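Local coordinates for protein ADP-ribosylating toxin CARDS (Mycoplasma pneumoniae, PDB 4TLV) that transfers ADP-ribose from NAD(+) to multiple target proteins in vitro and provokes vacuolization in mammalian cells, acting as the main virulence factor of this bacterium, at residues 30-34 with 35-39; 101-105 with 106-110. All coordinates share one frame; numbering follows the deposited sequence.

In the fold
Both contacts belong to the mono-ADP-ribosyltransferase domain and mark opposite kinds of helix end: contact 1 is the start of helix 35-40, contact 2 the finish of helix 92-104. Their centres are about 19 Å apart and their nearest atoms about 5 Å, so they do not touch, but they pack against some of the same neighbours. Ala-118 on helix 115-126 meets Phe-36 of contact 1 and Met-103 of contact 2, and Leu-99, on the helix that ends in contact 2, receives Phe-35 and Phe-36. Strand 207-210 is a second common element: Ser-210 approaches Asn-34, while 108-110 pairs with the strand itself. The NAD(+)-binding pocket is inferred to begin in this strand.

Contact 1 of 2, residues 30-34 with 35-39; sequences GDVRN and FFEHI
The amide of Asn-34 lies beside its own carbonyl carbon, CG anti to the backbone N (chi1 -176°), while the CG of Glu-37 is anti to the carbonyl carbon (chi1 -73°) and its chain runs on extended; these first torsions bring the amide and carboxylate together, and the later ones turn them face to face. The evidence for stacking is direct: the planes are 1° apart, and Asn-34 ND2 is 3.5 Å from Glu-37 CD. The same amide turns its oxygen to the backbone, where Glu-37 N donates to Asn-34 OD1 at 3.0 Å in a nearly straight bond. The donor stands well above the amide plane, so the bond does not follow a lone pair. Next comes the backbone bond from His-38 N to Asn-34 O, 3.2 Å, which opens the regular helical series.

Water 1 joins the outer ends of the stacked pair. It donates to Glu-37 OE2 at 2.7 Å and accepts a weak bond from Asn-34 ND2 at 3.3 Å; ND2 also reaches Ser-210 O weakly. The other carboxylate oxygen, Glu-37 OE1, forms a salt bridge with Arg-46; with the water on OE2, this probably holds the group flat against the amide. Val-32 CG1 also comes to 3.8 Å from Glu-37 OE1. The positive charge of Arg-46 and the nearby helix start probably favour the ionised carboxylate.

Phe-35 and Phe-36, the first two residues of the helix, instead turn to the core, where they pack on helices 92-104 and 115-126. An asparagine accepting through OD1 from the backbone N three residues on, at the residue directly before the helix, is the classic N-cap, here placed at the start of helix 35-40 in the ADP-ribosyltransferase domain.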
# COMPACT_ATOMS: atom_id res chain seq x y z
N GLY A 30 7.67 -25.90 2.78
CA GLY A 30 7.07 -27.18 2.47
C GLY A 30 6.62 -27.29 1.02
O GLY A 30 7.16 -26.62 0.13
N ASP A 31 5.63 -28.15 0.77
CA ASP A 31 5.24 -28.44 -0.61
C ASP A 31 3.80 -28.08 -0.97
O ASP A 31 3.29 -28.51 -2.02
CB ASP A 31 5.54 -29.91 -0.99
CG ASP A 31 4.86 -30.92 -0.07
OD1 ASP A 31 3.94 -30.54 0.69
OD2 ASP A 31 5.25 -32.13 -0.12
N VAL A 32 3.16 -27.28 -0.13
CA VAL A 32 1.75 -26.92 -0.33
C VAL A 32 1.58 -25.62 -1.13
O VAL A 32 2.04 -24.56 -0.71
CB VAL A 32 1.02 -26.77 1.02
CG1 VAL A 32 -0.47 -26.39 0.80
CG2 VAL A 32 1.15 -28.06 1.83
N ARG A 33 0.92 -25.71 -2.27
CA ARG A 33 0.69 -24.53 -3.11
C ARG A 33 -0.73 -24.05 -2.88
O ARG A 33 -1.61 -24.27 -3.70
CB ARG A 33 0.94 -24.84 -4.60
CG ARG A 33 2.38 -25.11 -4.95
CD ARG A 33 2.53 -25.65 -6.36
NE ARG A 33 2.61 -24.63 -7.41
CZ ARG A 33 1.83 -24.61 -8.48
NH1 ARG A 33 0.89 -25.54 -8.63
NH2 ARG A 33 1.98 -23.68 -9.41
N ASN A 34 -0.97 -23.42 -1.74
CA ASN A 34 -2.32 -22.97 -1.40
C ASN A 34 -2.26 -21.48 -1.14
O ASN A 34 -1.65 -21.05 -0.16
CB ASN A 34 -2.84 -23.72 -0.17
CG ASN A 34 -4.27 -23.36 0.17
OD1 ASN A 34 -4.64 -22.19 0.23
ND2 ASN A 34 -5.10 -24.39 0.40
N PHE A 35 -2.89 -20.68 -2.01
CA PHE A 35 -2.73 -19.23 -1.92
C PHE A 35 -3.29 -18.66 -0.61
O PHE A 35 -2.62 -17.89 0.09
CB PHE A 35 -3.38 -18.54 -3.13
CG PHE A 35 -3.36 -17.03 -3.05
CD1 PHE A 35 -2.18 -16.33 -3.26
CD2 PHE A 35 -4.52 -16.32 -2.79
CE1 PHE A 35 -2.17 -14.94 -3.19
CE2 PHE A 35 -4.52 -14.93 -2.71
CZ PHE A 35 -3.33 -14.25 -2.92
N PHE A 36 -4.53 -19.02 -0.29
CA PHE A 36 -5.16 -18.47 0.90
C PHE A 36 -4.44 -18.87 2.19
O PHE A 36 -4.30 -18.06 3.11
CB PHE A 36 -6.65 -18.82 0.97
CG PHE A 36 -7.51 -17.97 0.06
CD1 PHE A 36 -8.00 -16.75 0.49
CD2 PHE A 36 -7.79 -18.38 -1.22
CE1 PHE A 36 -8.78 -15.97 -0.35
CE2 PHE A 36 -8.56 -17.60 -2.06
CZ PHE A 36 -9.06 -16.40 -1.63
N GLU A 37 -3.99 -20.12 2.28
CA GLU A 37 -3.25 -20.56 3.48
C GLU A 37 -1.95 -19.79 3.65
O GLU A 37 -1.48 -19.57 4.77
CB GLU A 37 -2.96 -22.07 3.43
CG GLU A 37 -4.21 -22.92 3.68
CD GLU A 37 -3.91 -24.41 3.67
OE1 GLU A 37 -2.76 -24.80 3.40
OE2 GLU A 37 -4.84 -25.20 3.95
N HIS A 38 -1.34 -19.40 2.53
CA HIS A 38 -0.09 -18.65 2.57
C HIS A 38 -0.32 -17.21 3.05
O HIS A 38 0.44 -16.67 3.87
CB HIS A 38 0.58 -18.63 1.20
CG HIS A 38 1.76 -17.73 1.14
ND1 HIS A 38 2.92 -17.99 1.84
CD2 HIS A 38 1.95 -16.54 0.52
CE1 HIS A 38 3.78 -17.00 1.64
NE2 HIS A 38 3.22 -16.11 0.84
N ILE A 39 -1.37 -16.58 2.53
CA ILE A 39 -1.75 -15.23 2.92
C ILE A 39 -2.17 -15.20 4.39
O ILE A 39 -1.85 -14.26 5.13
CB ILE A 39 -2.92 -14.69 2.06
CG1 ILE A 39 -2.47 -14.51 0.61
CG2 ILE A 39 -3.44 -13.39 2.62
CD1 ILE A 39 -1.24 -13.60 0.46
O HOH W 1 -7.24 -24.64 2.85

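Contact 2 of 2, residues 101-105 with 106-110; sequences DLMRQ and RQVVF
Met-103 lays its sulfur against the rim of the Phe-110 ring: SD is 4.9 Å from the ring centroid and 82° off the ring normal, a Met-aromatic contact made at the edge. The closest ring atom is CZ, 3.7 Å from Met-103 SD, and the two side chains meet at about a right angle. One face of the same ring is taken by Val-108 CG1, 3.7 Å above the plane and over the ring centre. The other methyl of Val-108, CG2, touches both Met-103 CG, 3.7 Å away, and Leu-102 CB.

These side chains meet because the chain turns off the helix axis, at about a right angle, through a Schellman motif closing helix 92-104. Arg-106 has a positive phi (66°). Gln-107 N donates to Leu-102 O at 2.9 Å, and Arg-106 N makes a weak bond to Met-103 O. The strand that follows, 108-110, pairs in parallel with 207-210.

The side chains of Gln-105 and Gln-107 lie side by side and point the same way, with amide planes 46° apart; Gln-107 NE2 comes to 3.6 Å from Gln-105 CB. Gln-105 NE2 donates to Asp-101 OD1 at 2.8 Å, one helical turn back, reaching it on the syn side of the carboxylate. Both ends of that bond have partners in the D3 domain: Ser-529 for Asp-101 and Asp-531 for Gln-105. Arg-104, held within its own domain by Gln-119, also reaches Tyr-549 O of D3.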
# COMPACT_ATOMS: atom_id res chain seq x y z
N ASP A 101 -12.61 -11.77 -8.74
CA ASP A 101 -13.26 -11.71 -10.03
C ASP A 101 -13.85 -13.08 -10.40
O ASP A 101 -15.05 -13.19 -10.64
CB ASP A 101 -12.23 -11.26 -11.07
CG ASP A 101 -12.78 -11.22 -12.49
OD1 ASP A 101 -14.00 -11.02 -12.67
OD2 ASP A 101 -11.96 -11.35 -13.43
N LEU A 102 -13.02 -14.11 -10.42
CA LEU A 102 -13.51 -15.45 -10.76
C LEU A 102 -14.67 -15.89 -9.85
O LEU A 102 -15.66 -16.44 -10.33
CB LEU A 102 -12.37 -16.46 -10.74
CG LEU A 102 -11.28 -16.20 -11.79
CD1 LEU A 102 -10.09 -17.05 -11.51
CD2 LEU A 102 -11.80 -16.43 -13.21
N MET A 103 -14.54 -15.66 -8.55
CA MET A 103 -15.61 -15.99 -7.61
C MET A 103 -16.90 -15.23 -7.90
O MET A 103 -17.98 -15.81 -7.83
CB MET A 103 -15.16 -15.78 -6.15
CG MET A 103 -14.07 -16.76 -5.73
SD MET A 103 -13.72 -16.68 -3.97
CE MET A 103 -13.51 -14.92 -3.75
N ARG A 104 -16.81 -13.94 -8.21
CA ARG A 104 -18.02 -13.18 -8.49
C ARG A 104 -18.67 -13.62 -9.81
O ARG A 104 -19.88 -13.54 -9.96
CB ARG A 104 -17.75 -11.67 -8.57
CG ARG A 104 -17.26 -11.03 -7.27
CD ARG A 104 -18.11 -11.38 -6.05
NE ARG A 104 -19.53 -11.04 -6.17
CZ ARG A 104 -20.42 -11.22 -5.20
NH1 ARG A 104 -20.04 -11.73 -4.04
NH2 ARG A 104 -21.70 -10.90 -5.38
N GLN A 105 -17.86 -14.06 -10.77
CA GLN A 105 -18.38 -14.49 -12.07
C GLN A 105 -18.79 -15.96 -12.01
O GLN A 105 -19.21 -16.53 -13.01
CB GLN A 105 -17.36 -14.26 -13.20
CG GLN A 105 -16.97 -12.80 -13.43
CD GLN A 105 -16.50 -12.53 -14.86
OE1 GLN A 105 -17.24 -12.75 -15.81
NE2 GLN A 105 -15.27 -12.04 -15.00
N ARG A 106 -18.62 -16.58 -10.84
CA ARG A 106 -19.00 -17.97 -10.60
C ARG A 106 -18.18 -19.00 -11.39
O ARG A 106 -18.72 -19.96 -11.95
CB ARG A 106 -20.52 -18.15 -10.84
CG ARG A 106 -21.36 -17.27 -9.92
CD ARG A 106 -22.81 -17.13 -10.39
NE ARG A 106 -23.60 -16.35 -9.44
CZ ARG A 106 -23.71 -16.65 -8.14
NH1 ARG A 106 -23.07 -17.71 -7.65
NH2 ARG A 106 -24.45 -15.89 -7.34
N GLN A 107 -16.86 -18.83 -11.40
CA GLN A 107 -15.99 -19.72 -12.16
C GLN A 107 -15.03 -20.44 -11.23
O GLN A 107 -13.90 -20.76 -11.59
CB GLN A 107 -15.24 -18.94 -13.24
CG GLN A 107 -16.20 -18.23 -14.20
CD GLN A 107 -15.53 -17.20 -15.10
OE1 GLN A 107 -14.31 -17.09 -15.13
NE2 GLN A 107 -16.34 -16.45 -15.84
N VAL A 108 -15.49 -20.69 -10.01
CA VAL A 108 -14.65 -21.36 -9.04
C VAL A 108 -15.34 -22.60 -8.48
O VAL A 108 -16.54 -22.60 -8.21
CB VAL A 108 -14.30 -20.40 -7.87
CG1 VAL A 108 -13.72 -21.18 -6.69
CG2 VAL A 108 -13.32 -19.31 -8.35
N VAL A 109 -14.57 -23.66 -8.29
CA VAL A 109 -15.06 -24.82 -7.56
C VAL A 109 -14.46 -24.83 -6.17
O VAL A 109 -13.23 -24.87 -6.02
CB VAL A 109 -14.72 -26.13 -8.31
CG1 VAL A 109 -14.85 -27.33 -7.39
CG2 VAL A 109 -15.63 -26.28 -9.53
N PHE A 110 -15.30 -24.76 -5.15
CA PHE A 110 -14.79 -24.75 -3.79
C PHE A 110 -14.58 -26.17 -3.29
O PHE A 110 -15.53 -26.86 -2.91
CB PHE A 110 -15.70 -23.92 -2.86
CG PHE A 110 -15.74 -22.46 -3.21
CD1 PHE A 110 -14.77 -21.59 -2.71
CD2 PHE A 110 -16.70 -21.96 -4.06
CE1 PHE A 110 -14.78 -20.24 -3.04
CE2 PHE A 110 -16.72 -20.60 -4.40
CZ PHE A 110 -15.76 -19.74 -3.89